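Local coordinates for protein aminotransferase class I and II (Streptococcus suis 89/1591, PDB 3P6K) that probably catalyses a pyridoxal-phosphate-dependent transamination, moving an amino group between an amino acid and a keto acid, as a class I and II aminotransferase, at residues Val27-Leu32 with Gly349-Gln354; Glu194-Phe199 with Val306-Val311; Gly168-Arg173 with Leu202-Ile207; Phe310-Val315 with Asp343-Leu348; Ala20-Ala25 with Gln354-Lys359. All coordinates share one frame; numbering follows the deposited sequence.

Contact 1 of 5, residues Val27-Leu32 with Gly349-Gln354; sequences VSISSL and GFACEQ. With SO4 (sulfate ion), chain G.
One direct hydrogen bond joins the loops 27-32 and 349-354. The hydroxyl OG of S30 donates to the backbone O of A351 at 2.7 Å, tilted 18° from the carbonyl plane. S30 OG lies anti to its own carbonyl carbon (chi1 -61°), and this aims it at the second loop. Two waters add indirect links. The first gives a hydrogen to S28 O and takes one from A351 N. The second gives one to S28 OG and takes one from E353 N, at the start of the helix 354-368.

The packing is slight. I29 CG2 touches the methyl CB of A351 at 4.1 Å, and S28 OG sits against C352 CB at 3.3 Å.

A sulfate, probably from the crystallisation liquor, fills the curve of the first loop. S28 OG donates to its O4 at 2.6 Å, and S31 OG to its O3 at 2.7 Å. I29 N donates to O3 at 3.0 Å and almost straight (168°). S31 N adds a bond to O1 at 3.2 Å. N58 of the second subunit also binds the ion, and E353 OE2 makes a salt bridge to K56 of that subunit. The arrangement is an anion-binding loop of backbone N-H groups and serine hydroxyls, set at the dimer interface of an enzyme with the PLP-dependent aminotransferase fold.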
# COMPACT_ATOMS: atom_id res chain seq x y z
N VAL B 27 8.08 2.49 -17.77
CA VAL B 27 8.34 2.95 -16.39
C VAL B 27 8.62 4.46 -16.37
O VAL B 27 8.20 5.14 -15.42
CB VAL B 27 9.49 2.16 -15.69
CG1 VAL B 27 9.88 2.80 -14.34
CG2 VAL B 27 9.08 0.71 -15.51
N SER B 28 9.32 4.96 -17.39
CA SER B 28 9.66 6.37 -17.52
C SER B 28 8.46 7.10 -18.12
O SER B 28 8.03 6.76 -19.23
CB SER B 28 10.90 6.58 -18.41
OG SER B 28 11.11 7.98 -18.66
N ILE B 29 7.91 8.07 -17.39
CA ILE B 29 6.69 8.80 -17.81
C ILE B 29 6.78 10.35 -17.69
O ILE B 29 5.76 11.03 -17.58
CB ILE B 29 5.41 8.21 -17.11
CG1 ILE B 29 5.53 8.28 -15.57
CG2 ILE B 29 5.12 6.74 -17.60
CD1 ILE B 29 4.52 7.34 -14.87
N SER B 30 8.01 10.86 -17.79
CA SER B 30 8.32 12.26 -17.70
C SER B 30 7.72 12.82 -16.41
O SER B 30 6.93 13.74 -16.45
CB SER B 30 7.86 13.00 -18.95
OG SER B 30 8.52 12.51 -20.09
N SER B 31 8.11 12.22 -15.29
CA SER B 31 7.61 12.59 -13.98
C SER B 31 7.96 14.04 -13.61
O SER B 31 9.04 14.53 -13.93
CB SER B 31 8.12 11.64 -12.92
OG SER B 31 7.70 10.28 -13.18
N LEU B 32 7.02 14.71 -12.97
CA LEU B 32 7.24 16.07 -12.50
C LEU B 32 8.14 16.14 -11.28
O LEU B 32 8.15 15.23 -10.44
CB LEU B 32 5.90 16.70 -12.13
CG LEU B 32 4.99 17.11 -13.28
CD1 LEU B 32 3.59 17.32 -12.80
CD2 LEU B 32 5.55 18.35 -13.91
N GLY B 349 6.70 1.86 -24.16
CA GLY B 349 6.12 3.03 -23.50
C GLY B 349 6.86 4.24 -24.05
O GLY B 349 8.10 4.24 -24.10
N PHE B 350 6.11 5.27 -24.44
CA PHE B 350 6.68 6.44 -25.08
C PHE B 350 6.30 7.77 -24.43
O PHE B 350 6.46 8.82 -25.04
CB PHE B 350 6.34 6.40 -26.57
CG PHE B 350 4.87 6.37 -26.84
CD1 PHE B 350 4.19 5.15 -26.89
CD2 PHE B 350 4.17 7.54 -27.01
CE1 PHE B 350 2.83 5.10 -27.13
CE2 PHE B 350 2.82 7.51 -27.23
CZ PHE B 350 2.15 6.28 -27.29
N ALA B 351 5.87 7.73 -23.16
CA ALA B 351 5.65 8.96 -22.34
C ALA B 351 6.98 9.48 -21.73
O ALA B 351 6.94 10.43 -20.94
CB ALA B 351 4.64 8.69 -21.21
N CYS B 352 8.12 8.87 -22.08
CA CYS B 352 9.45 9.29 -21.62
C CYS B 352 9.88 10.57 -22.34
O CYS B 352 9.18 11.04 -23.22
CB CYS B 352 10.47 8.18 -21.92
SG CYS B 352 10.49 7.74 -23.69
N GLU B 353 11.03 11.12 -21.95
CA GLU B 353 11.56 12.34 -22.58
C GLU B 353 11.76 12.06 -24.07
O GLU B 353 12.12 10.93 -24.47
CB GLU B 353 12.83 12.81 -21.90
CG GLU B 353 12.61 13.31 -20.44
CD GLU B 353 13.90 13.74 -19.74
OE1 GLU B 353 14.93 13.94 -20.44
OE2 GLU B 353 13.88 13.91 -18.50
N GLN B 354 11.46 13.05 -24.90
CA GLN B 354 11.53 12.90 -26.35
C GLN B 354 12.87 12.37 -26.88
O GLN B 354 12.87 11.49 -27.73
CB GLN B 354 11.13 14.19 -27.07
CG GLN B 354 11.03 14.04 -28.55
CD GLN B 354 10.48 15.27 -29.23
OE1 GLN B 354 9.27 15.51 -29.21
NE2 GLN B 354 11.35 16.03 -29.84
S SO4 G . 10.72 9.57 -15.29
O1 SO4 G . 10.93 10.87 -14.72
O2 SO4 G . 11.69 8.69 -14.71
O3 SO4 G . 9.33 9.13 -15.01
O4 SO4 G . 10.96 9.67 -16.69
O HOH W 1 6.31 5.60 -21.10
O HOH W 2 12.98 9.88 -20.17

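Contact 2 of 5, residues Glu194-Phe199 with Val306-Val311; sequences EVYRSF and VSTSFV
The ring of Y196 takes the methyl CG2 of T308 over one face. This CH-pi contact is 4.3 Å from CG2 to the ring centroid and 9° off the normal, so the methyl stands above the ring centre. At the ring edge, in plane, lies S307 OG, 3.7 Å from Y196 CE1. V306 CG1 comes in obliquely and touches Y196 CB at 3.8 Å. The other branch of V306, CG2, points away from the ring and packs on S198 CA at 3.6 Å. The V306 chi1 of 163° splits the two methyls between Y196 and S198.

The polar ends turn to other partners. T308 OG1 bonds to P166 O, and S198 OG to A304 O. Y196 OH bonds to O3 of the modified residue LLP at position 222, the lysine-bound pyridoxal phosphate.

The two segments thus meet through van der Waals and CH-pi contacts, without a direct hydrogen bond between them. V306, S307 and T308 probably help fix the tilt of a tyrosine ring whose hydroxyl reaches the cofactor, as in related aminotransferases.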
# COMPACT_ATOMS: atom_id res chain seq x y z
N GLU B 194 -8.48 2.71 -14.59
CA GLU B 194 -8.45 3.79 -15.57
C GLU B 194 -7.23 4.71 -15.50
O GLU B 194 -7.29 5.85 -15.94
CB GLU B 194 -9.80 4.55 -15.51
CG GLU B 194 -11.01 3.63 -15.83
CD GLU B 194 -12.39 4.18 -15.50
OE1 GLU B 194 -12.54 5.24 -14.83
OE2 GLU B 194 -13.35 3.54 -15.96
N VAL B 195 -6.09 4.16 -15.08
CA VAL B 195 -4.84 4.93 -14.96
C VAL B 195 -4.36 5.53 -16.30
O VAL B 195 -3.79 6.62 -16.29
CB VAL B 195 -3.70 4.18 -14.26
CG1 VAL B 195 -4.11 3.82 -12.84
CG2 VAL B 195 -3.23 2.97 -15.07
N TYR B 196 -4.63 4.87 -17.41
CA TYR B 196 -4.30 5.41 -18.73
C TYR B 196 -5.52 6.08 -19.37
O TYR B 196 -6.41 5.40 -19.93
CB TYR B 196 -3.79 4.33 -19.64
CG TYR B 196 -2.49 3.74 -19.20
CD1 TYR B 196 -1.29 4.38 -19.49
CD2 TYR B 196 -2.45 2.52 -18.54
CE1 TYR B 196 -0.08 3.83 -19.11
CE2 TYR B 196 -1.27 1.96 -18.16
CZ TYR B 196 -0.08 2.62 -18.44
OH TYR B 196 1.11 2.08 -18.05
N ARG B 197 -5.54 7.41 -19.25
CA ARG B 197 -6.55 8.28 -19.85
C ARG B 197 -6.24 8.49 -21.33
O ARG B 197 -5.13 8.90 -21.67
CB ARG B 197 -6.53 9.66 -19.18
CG ARG B 197 -7.61 10.66 -19.65
CD ARG B 197 -7.41 11.97 -18.98
NE ARG B 197 -8.43 12.97 -19.30
CZ ARG B 197 -8.44 13.73 -20.39
NH1 ARG B 197 -7.53 13.60 -21.38
NH2 ARG B 197 -9.42 14.62 -20.54
N SER B 198 -7.21 8.23 -22.20
CA SER B 198 -7.06 8.51 -23.63
C SER B 198 -7.13 10.01 -23.89
O SER B 198 -8.00 10.71 -23.36
CB SER B 198 -8.16 7.82 -24.44
OG SER B 198 -8.03 8.11 -25.83
N PHE B 199 -6.22 10.49 -24.73
CA PHE B 199 -6.23 11.88 -25.21
C PHE B 199 -6.84 11.97 -26.64
O PHE B 199 -6.72 12.99 -27.28
CB PHE B 199 -4.82 12.45 -25.17
CG PHE B 199 -4.32 12.75 -23.80
CD1 PHE B 199 -3.73 11.76 -23.03
CD2 PHE B 199 -4.37 14.05 -23.29
CE1 PHE B 199 -3.24 12.06 -21.76
CE2 PHE B 199 -3.88 14.34 -22.04
CZ PHE B 199 -3.32 13.34 -21.27
N VAL B 306 -2.68 7.06 -25.91
CA VAL B 306 -2.37 6.57 -24.58
C VAL B 306 -0.87 6.26 -24.64
O VAL B 306 -0.37 5.84 -25.68
CB VAL B 306 -3.28 5.29 -24.37
CG1 VAL B 306 -2.85 4.42 -23.28
CG2 VAL B 306 -4.75 5.74 -24.17
N SER B 307 -0.16 6.42 -23.53
CA SER B 307 1.30 6.30 -23.53
C SER B 307 1.88 4.86 -23.56
O SER B 307 3.06 4.72 -23.40
CB SER B 307 1.88 7.06 -22.33
OG SER B 307 1.76 6.32 -21.14
N THR B 308 1.05 3.82 -23.72
CA THR B 308 1.56 2.44 -23.81
C THR B 308 1.17 1.94 -25.19
O THR B 308 0.18 2.41 -25.78
CB THR B 308 1.09 1.51 -22.63
OG1 THR B 308 1.73 0.22 -22.74
CG2 THR B 308 -0.42 1.35 -22.60
N SER B 309 2.04 1.10 -25.76
CA SER B 309 1.82 0.48 -27.08
C SER B 309 2.36 -0.89 -27.01
O SER B 309 3.19 -1.20 -26.13
CB SER B 309 2.48 1.25 -28.22
OG SER B 309 3.90 1.22 -28.18
N PHE B 310 1.87 -1.72 -27.91
CA PHE B 310 2.25 -3.11 -28.00
C PHE B 310 2.55 -3.28 -29.49
O PHE B 310 1.62 -3.29 -30.30
CB PHE B 310 1.12 -3.97 -27.44
CG PHE B 310 1.53 -5.35 -26.96
CD1 PHE B 310 2.63 -5.54 -26.09
CD2 PHE B 310 0.74 -6.45 -27.25
CE1 PHE B 310 2.95 -6.79 -25.60
CE2 PHE B 310 1.05 -7.72 -26.77
CZ PHE B 310 2.17 -7.89 -25.94
N VAL B 311 3.85 -3.35 -29.82
CA VAL B 311 4.38 -3.31 -31.18
C VAL B 311 4.79 -4.70 -31.65
O VAL B 311 5.54 -5.36 -30.96
CB VAL B 311 5.61 -2.34 -31.22
CG1 VAL B 311 6.23 -2.30 -32.60
CG2 VAL B 311 5.19 -0.90 -30.72

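Contact 3 of 5, residues Gly168-Arg173 with Leu202-Ile207; sequences GAVMDR and LDVPSI
D203 OD2 takes a hydrogen from R173 NE at 2.8 Å in a salt bridge. The oxygen lies in the guanidinium plane, while NE stands above the carboxylate plane, 37° out of it. A water closes a second path: it accepts from R173 NH2 and donates to D203 OD1. The arginine chain runs extended to CD and bends at chi3 (-70°), which turns NE to D203. R173 NH1 has its own partner, E177, one turn along the helix. P205 CG lies over one guanidinium face, offset toward the rim, and P205 CD packs on R173 CB at 3.7 Å.

The backbone adds a bond from R173 N to D203 O at 2.8 Å. It comes at the start of the helix 173-185. D172 is the N-cap of that helix, and its OD1 accepts from Y175 N. The contact thus joins two loops, each leaving a strand of the central seven-stranded sheet and each leading into a helix. S206 is the N-cap of the helix 207-210, with a weak bond from I208 N; its OG also bonds E194 OE1. D172 CB also rests on D203 O, at 3.4 Å.

Further back the contact is apolar. V170 CG2 meets L202 CD1 at 3.6 Å and V204 CG2 at 4.1 Å. V204 CG1 lies against M171 O, 3.8 Å away; M171 is a selenomethionine.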
# COMPACT_ATOMS: atom_id res chain seq x y z
N GLY B 168 -2.75 -0.10 -25.04
CA GLY B 168 -3.21 1.27 -25.20
C GLY B 168 -4.55 1.39 -25.93
O GLY B 168 -4.94 2.49 -26.32
N ALA B 169 -5.26 0.27 -26.11
CA ALA B 169 -6.58 0.26 -26.74
C ALA B 169 -7.62 0.63 -25.68
O ALA B 169 -7.47 0.23 -24.53
CB ALA B 169 -6.91 -1.13 -27.30
N VAL B 170 -8.69 1.31 -26.10
CA VAL B 170 -9.77 1.73 -25.23
C VAL B 170 -11.15 1.27 -25.67
O VAL B 170 -11.43 1.18 -26.86
CB VAL B 170 -9.96 3.30 -25.09
CG1 VAL B 170 -8.98 3.87 -24.18
CG2 VAL B 170 -10.04 4.01 -26.45
N MSE B 171 -11.99 1.06 -24.67
CA MSE B 171 -13.41 0.82 -24.85
C MSE B 171 -14.08 2.18 -24.70
O MSE B 171 -14.03 2.78 -23.63
CB MSE B 171 -13.94 -0.13 -23.79
CG MSE B 171 -13.31 -1.50 -23.80
SE MSE B 171 -13.80 -2.46 -22.20
CE MSE B 171 -12.81 -4.12 -22.58
N ASP B 172 -14.71 2.66 -25.78
CA ASP B 172 -15.44 3.94 -25.78
C ASP B 172 -16.84 3.80 -25.16
O ASP B 172 -17.22 2.71 -24.71
CB ASP B 172 -15.45 4.54 -27.19
CG ASP B 172 -16.29 3.76 -28.18
OD1 ASP B 172 -17.13 2.91 -27.80
OD2 ASP B 172 -16.11 4.06 -29.39
N ARG B 173 -17.60 4.89 -25.12
CA ARG B 173 -18.93 4.86 -24.52
C ARG B 173 -19.83 3.75 -25.08
O ARG B 173 -20.44 3.03 -24.32
CB ARG B 173 -19.64 6.23 -24.65
CG ARG B 173 -21.09 6.21 -24.18
CD ARG B 173 -21.76 7.58 -24.30
NE ARG B 173 -21.19 8.45 -23.29
CZ ARG B 173 -21.60 8.56 -22.03
NH1 ARG B 173 -22.67 7.91 -21.55
NH2 ARG B 173 -20.96 9.42 -21.24
N LEU B 202 -12.23 10.10 -29.02
CA LEU B 202 -13.26 9.13 -28.62
C LEU B 202 -13.87 9.58 -27.30
O LEU B 202 -13.18 10.18 -26.47
CB LEU B 202 -12.67 7.72 -28.46
CG LEU B 202 -12.10 7.03 -29.71
CD1 LEU B 202 -11.36 5.77 -29.32
CD2 LEU B 202 -13.21 6.74 -30.69
N ASP B 203 -15.18 9.32 -27.13
CA ASP B 203 -15.88 9.56 -25.88
C ASP B 203 -15.56 8.35 -25.02
O ASP B 203 -16.06 7.24 -25.29
CB ASP B 203 -17.39 9.70 -26.11
CG ASP B 203 -18.19 9.91 -24.81
OD1 ASP B 203 -17.61 10.15 -23.75
OD2 ASP B 203 -19.42 9.86 -24.87
N VAL B 204 -14.71 8.55 -24.01
CA VAL B 204 -14.31 7.48 -23.07
C VAL B 204 -14.75 7.84 -21.63
O VAL B 204 -13.98 8.39 -20.84
CB VAL B 204 -12.82 7.14 -23.17
CG1 VAL B 204 -12.49 5.93 -22.29
CG2 VAL B 204 -12.40 6.86 -24.70
N PRO B 205 -16.01 7.54 -21.27
CA PRO B 205 -16.41 7.83 -19.92
C PRO B 205 -15.77 6.84 -18.95
O PRO B 205 -15.28 5.79 -19.38
CB PRO B 205 -17.91 7.61 -19.95
CG PRO B 205 -18.16 6.69 -21.07
CD PRO B 205 -17.12 6.98 -22.06
N SER B 206 -15.73 7.21 -17.67
CA SER B 206 -15.35 6.27 -16.62
C SER B 206 -16.50 5.27 -16.47
O SER B 206 -17.68 5.61 -16.70
CB SER B 206 -15.15 6.98 -15.27
OG SER B 206 -14.98 6.04 -14.23
N ILE B 207 -16.18 4.07 -16.02
CA ILE B 207 -17.23 3.05 -15.79
C ILE B 207 -18.32 3.54 -14.80
O ILE B 207 -19.51 3.18 -14.94
CB ILE B 207 -16.60 1.71 -15.30
CG1 ILE B 207 -17.57 0.53 -15.51
CG2 ILE B 207 -16.10 1.84 -13.87
CD1 ILE B 207 -17.93 0.20 -16.96
O HOH W 3 -18.88 11.02 -21.57

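Contact 4 of 5, residues Phe310-Val315 with Asp343-Leu348; sequences FVKIAV and DGYVRL
Y345 CB lies over the centre of the F310 ring, 3.6 Å from its centroid, in a CH-pi contact. F310 CG is anti to the backbone N (chi1 -157°), which carries the ring to Y345 CB. The two rings are nearly parallel (12°) but slid apart. K312 runs alongside Y345, its CB 3.7 Å from Y345 CE2.

V311 and V346 point to the other face, where I313 and L348 join them. I313 CD1 touches V346 CG2 at 3.8 Å, and V311 CG2 touches L348 CB at 4.2 Å.

Antiparallel pairing sets the two faces. F310-R347 and K312-Y345 are non-hydrogen-bonded pairs, with these four side chains on one face. V311-V346 is a hydrogen-bonded pair, V311 N to V346 O at 2.9 Å. I313 N adds a bond to G344 O at 3.0 Å.

Strands 308-313 and 345-349 are the middle pair of a four-stranded antiparallel sheet, between 298-300 and 335-336. Helices 319-330 and 354-368 pack on I313, while W140 meets both aromatic rings edge-to-face.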
# COMPACT_ATOMS: atom_id res chain seq x y z
N PHE B 310 1.87 -1.72 -27.91
CA PHE B 310 2.25 -3.11 -28.00
C PHE B 310 2.55 -3.28 -29.49
O PHE B 310 1.62 -3.29 -30.30
CB PHE B 310 1.12 -3.97 -27.44
CG PHE B 310 1.53 -5.35 -26.96
CD1 PHE B 310 2.63 -5.54 -26.09
CD2 PHE B 310 0.74 -6.45 -27.25
CE1 PHE B 310 2.95 -6.79 -25.60
CE2 PHE B 310 1.05 -7.72 -26.77
CZ PHE B 310 2.17 -7.89 -25.94
N VAL B 311 3.85 -3.35 -29.82
CA VAL B 311 4.38 -3.31 -31.18
C VAL B 311 4.79 -4.70 -31.65
O VAL B 311 5.54 -5.36 -30.96
CB VAL B 311 5.61 -2.34 -31.22
CG1 VAL B 311 6.23 -2.30 -32.60
CG2 VAL B 311 5.19 -0.90 -30.72
N LYS B 312 4.33 -5.10 -32.83
CA LYS B 312 4.63 -6.42 -33.43
C LYS B 312 5.97 -6.34 -34.14
O LYS B 312 6.18 -5.45 -34.96
CB LYS B 312 3.54 -6.84 -34.42
CG LYS B 312 3.71 -8.28 -34.99
CD LYS B 312 2.47 -8.81 -35.80
CE LYS B 312 1.90 -7.79 -36.83
NZ LYS B 312 0.75 -8.33 -37.69
N ILE B 313 6.87 -7.27 -33.84
CA ILE B 313 8.21 -7.31 -34.45
C ILE B 313 8.27 -8.57 -35.31
O ILE B 313 8.24 -9.68 -34.77
CB ILE B 313 9.33 -7.24 -33.39
CG1 ILE B 313 9.12 -6.00 -32.49
CG2 ILE B 313 10.75 -7.24 -34.06
CD1 ILE B 313 10.33 -5.63 -31.61
N ALA B 314 8.37 -8.38 -36.64
CA ALA B 314 8.34 -9.47 -37.64
C ALA B 314 9.73 -10.08 -37.83
O ALA B 314 10.38 -9.95 -38.90
CB ALA B 314 7.78 -8.95 -38.97
N VAL B 315 10.17 -10.73 -36.75
CA VAL B 315 11.44 -11.40 -36.62
C VAL B 315 11.19 -12.77 -36.00
O VAL B 315 10.51 -12.88 -34.97
CB VAL B 315 12.42 -10.60 -35.69
CG1 VAL B 315 13.51 -11.51 -35.10
CG2 VAL B 315 13.04 -9.42 -36.44
N ASP B 343 3.76 -13.53 -27.33
CA ASP B 343 5.11 -13.46 -27.90
C ASP B 343 5.01 -12.91 -29.33
O ASP B 343 3.96 -12.95 -29.93
CB ASP B 343 5.83 -14.80 -27.81
CG ASP B 343 7.36 -14.65 -27.77
OD1 ASP B 343 7.91 -13.63 -28.26
OD2 ASP B 343 8.01 -15.56 -27.22
N GLY B 344 6.09 -12.35 -29.84
CA GLY B 344 6.05 -11.65 -31.13
C GLY B 344 5.77 -10.17 -31.03
O GLY B 344 5.87 -9.47 -32.06
N TYR B 345 5.46 -9.68 -29.81
CA TYR B 345 5.21 -8.27 -29.54
C TYR B 345 6.11 -7.80 -28.40
O TYR B 345 6.73 -8.61 -27.68
CB TYR B 345 3.73 -8.05 -29.11
CG TYR B 345 2.69 -8.54 -30.09
CD1 TYR B 345 2.26 -9.86 -30.09
CD2 TYR B 345 2.12 -7.66 -31.02
CE1 TYR B 345 1.26 -10.31 -31.01
CE2 TYR B 345 1.16 -8.08 -31.94
CZ TYR B 345 0.73 -9.41 -31.94
OH TYR B 345 -0.23 -9.80 -32.87
N VAL B 346 6.22 -6.50 -28.26
CA VAL B 346 6.93 -5.89 -27.15
C VAL B 346 6.12 -4.68 -26.68
O VAL B 346 5.48 -4.03 -27.51
CB VAL B 346 8.34 -5.41 -27.54
CG1 VAL B 346 9.20 -6.57 -27.94
CG2 VAL B 346 8.31 -4.36 -28.65
N ARG B 347 6.11 -4.43 -25.37
CA ARG B 347 5.46 -3.24 -24.81
C ARG B 347 6.49 -2.14 -24.94
O ARG B 347 7.62 -2.30 -24.43
CB ARG B 347 5.05 -3.39 -23.35
CG ARG B 347 4.21 -2.18 -22.87
CD ARG B 347 3.73 -2.33 -21.46
NE ARG B 347 4.74 -2.01 -20.46
CZ ARG B 347 4.61 -2.23 -19.15
NH1 ARG B 347 3.52 -2.80 -18.64
NH2 ARG B 347 5.61 -1.90 -18.33
N LEU B 348 6.10 -1.06 -25.60
CA LEU B 348 6.95 0.09 -25.80
C LEU B 348 6.17 1.27 -25.23
O LEU B 348 5.09 1.59 -25.74
CB LEU B 348 7.24 0.25 -27.29
CG LEU B 348 8.32 1.22 -27.78
CD1 LEU B 348 8.73 0.86 -29.22
CD2 LEU B 348 7.88 2.70 -27.68

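Contact 5 of 5, residues Ala20-Ala25 with Gln354-Lys359; sequences AIYDIA and QETLIK
Y22 has CG beside its backbone N (chi1 -47°), and this lays the ring against the first turns of the helix 354-368. K359 has CG anti to its carbonyl carbon (chi1 -70°), which carries its extended chain slantwise across the ring. K359 CB sits over one face of Y22, 3.8 Å from the centroid and 15° off the normal, in a CH-pi contact. I21 CG2 lies over the opposite face. K359 CD reaches Y22 OH at 3.7 Å.

The charged end of K359 goes past the ring. Its NZ makes a salt bridge to E355 OE2 at 3.1 Å, one turn back, and comes from above the carboxylate plane. A water in the plane of the Y22 ring accepts from K359 NZ and is bonded to Y22 OH.

T356 CG2 packs on the backbone at Y22, 3.7 Å from Y22 CA. Deeper in, I24 CG2 meets L357 CD1 at 4.1 Å, with the two side chains crossed at about a right angle. D23 turns away from the helix. Its OD1 accepts from A25 N at 2.9 Å in an Asx turn at the end of the strand.

The short strand 22-23 pairs in parallel with strand 332-333, and I24 also packs on V332 and L334. On the helix side, L357 reaches N284 of the long helix 270-294. The contact thus fastens the N-terminal segment to the C-terminal helix.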
# COMPACT_ATOMS: atom_id res chain seq x y z
N ALA B 20 19.43 -0.37 -18.37
CA ALA B 20 18.91 0.47 -19.44
C ALA B 20 19.54 1.87 -19.42
O ALA B 20 19.78 2.40 -18.35
CB ALA B 20 17.38 0.63 -19.28
N ILE B 21 19.86 2.40 -20.60
CA ILE B 21 20.19 3.83 -20.79
C ILE B 21 18.94 4.50 -21.44
O ILE B 21 18.59 5.63 -21.06
CB ILE B 21 21.54 4.06 -21.56
CG1 ILE B 21 21.85 5.56 -21.66
CG2 ILE B 21 21.54 3.45 -22.91
CD1 ILE B 21 23.24 5.88 -22.26
N TYR B 22 18.24 3.82 -22.36
CA TYR B 22 17.01 4.37 -22.99
C TYR B 22 15.81 3.48 -22.63
O TYR B 22 15.56 2.48 -23.27
CB TYR B 22 17.20 4.51 -24.51
CG TYR B 22 18.51 5.17 -24.92
CD1 TYR B 22 18.82 6.50 -24.55
CD2 TYR B 22 19.46 4.49 -25.68
CE1 TYR B 22 20.07 7.11 -24.92
CE2 TYR B 22 20.67 5.09 -26.07
CZ TYR B 22 20.97 6.40 -25.68
OH TYR B 22 22.16 6.99 -26.07
N ASP B 23 15.09 3.87 -21.58
CA ASP B 23 13.96 3.09 -21.04
C ASP B 23 12.67 3.45 -21.74
O ASP B 23 12.04 4.45 -21.41
CB ASP B 23 13.82 3.30 -19.53
CG ASP B 23 12.67 2.49 -18.89
OD1 ASP B 23 11.96 1.72 -19.55
OD2 ASP B 23 12.48 2.66 -17.66
N ILE B 24 12.30 2.62 -22.70
CA ILE B 24 11.05 2.79 -23.43
C ILE B 24 10.15 1.63 -23.08
O ILE B 24 9.37 1.23 -23.93
CB ILE B 24 11.27 2.99 -24.97
CG1 ILE B 24 12.05 1.83 -25.61
CG2 ILE B 24 11.99 4.31 -25.19
CD1 ILE B 24 12.29 1.99 -27.06
N ALA B 25 10.24 1.11 -21.86
CA ALA B 25 9.44 -0.05 -21.40
C ALA B 25 8.14 0.32 -20.68
O ALA B 25 7.34 -0.57 -20.39
CB ALA B 25 10.29 -0.98 -20.49
N GLN B 354 11.46 13.05 -24.90
CA GLN B 354 11.53 12.90 -26.35
C GLN B 354 12.87 12.37 -26.88
O GLN B 354 12.87 11.49 -27.73
CB GLN B 354 11.13 14.19 -27.07
CG GLN B 354 11.03 14.04 -28.55
CD GLN B 354 10.48 15.27 -29.23
OE1 GLN B 354 9.27 15.51 -29.21
NE2 GLN B 354 11.35 16.03 -29.84
N GLU B 355 13.98 12.90 -26.37
CA GLU B 355 15.34 12.49 -26.78
C GLU B 355 15.60 10.99 -26.48
O GLU B 355 16.23 10.31 -27.28
CB GLU B 355 16.40 13.38 -26.11
CG GLU B 355 17.87 13.15 -26.52
CD GLU B 355 18.89 13.99 -25.69
OE1 GLU B 355 18.63 14.30 -24.49
OE2 GLU B 355 19.98 14.32 -26.24
N THR B 356 15.08 10.50 -25.35
CA THR B 356 15.21 9.09 -24.96
C THR B 356 14.48 8.19 -25.96
O THR B 356 15.05 7.19 -26.39
CB THR B 356 14.68 8.82 -23.56
OG1 THR B 356 15.41 9.64 -22.67
CG2 THR B 356 14.86 7.35 -23.16
N LEU B 357 13.24 8.56 -26.29
CA LEU B 357 12.48 7.83 -27.29
C LEU B 357 13.21 7.78 -28.64
O LEU B 357 13.31 6.71 -29.24
CB LEU B 357 11.10 8.44 -27.50
CG LEU B 357 10.19 7.75 -28.53
CD1 LEU B 357 9.89 6.34 -28.10
CD2 LEU B 357 8.89 8.52 -28.71
N ILE B 358 13.65 8.95 -29.11
CA ILE B 358 14.36 9.07 -30.40
C ILE B 358 15.62 8.17 -30.43
O ILE B 358 15.81 7.43 -31.37
CB ILE B 358 14.73 10.54 -30.77
CG1 ILE B 358 13.47 11.35 -31.08
CG2 ILE B 358 15.69 10.60 -32.02
CD1 ILE B 358 13.76 12.86 -31.30
N LYS B 359 16.43 8.22 -29.38
CA LYS B 359 17.64 7.40 -29.28
C LYS B 359 17.34 5.90 -29.12
O LYS B 359 18.01 5.07 -29.73
CB LYS B 359 18.60 7.93 -28.23
CG LYS B 359 19.25 9.24 -28.65
CD LYS B 359 20.21 9.75 -27.57
CE LYS B 359 20.85 11.10 -27.92
NZ LYS B 359 21.56 11.64 -26.70
O HOH W 4 22.79 9.32 -24.87

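From the N terminus, the segment 20-25 opens contact 5 and 27-32 opens contact 1. Both loops close near the C terminus, contact 1 nested inside contact 5, and the two share Q354. Contacts 2, 3 and 4 lie within them. Contact 3 opens first, at 168-173, then contact 2, at 194-199; contact 3 closes before contact 2, so the two cross. E194 links them by bonding S206 OG and I207 N. Contact 4 begins on the strand where contact 2 ends, sharing F310 and V311. The set ties the central sheet's loops to the four-stranded sheet, and that sheet and the last helix to the N-terminal segment.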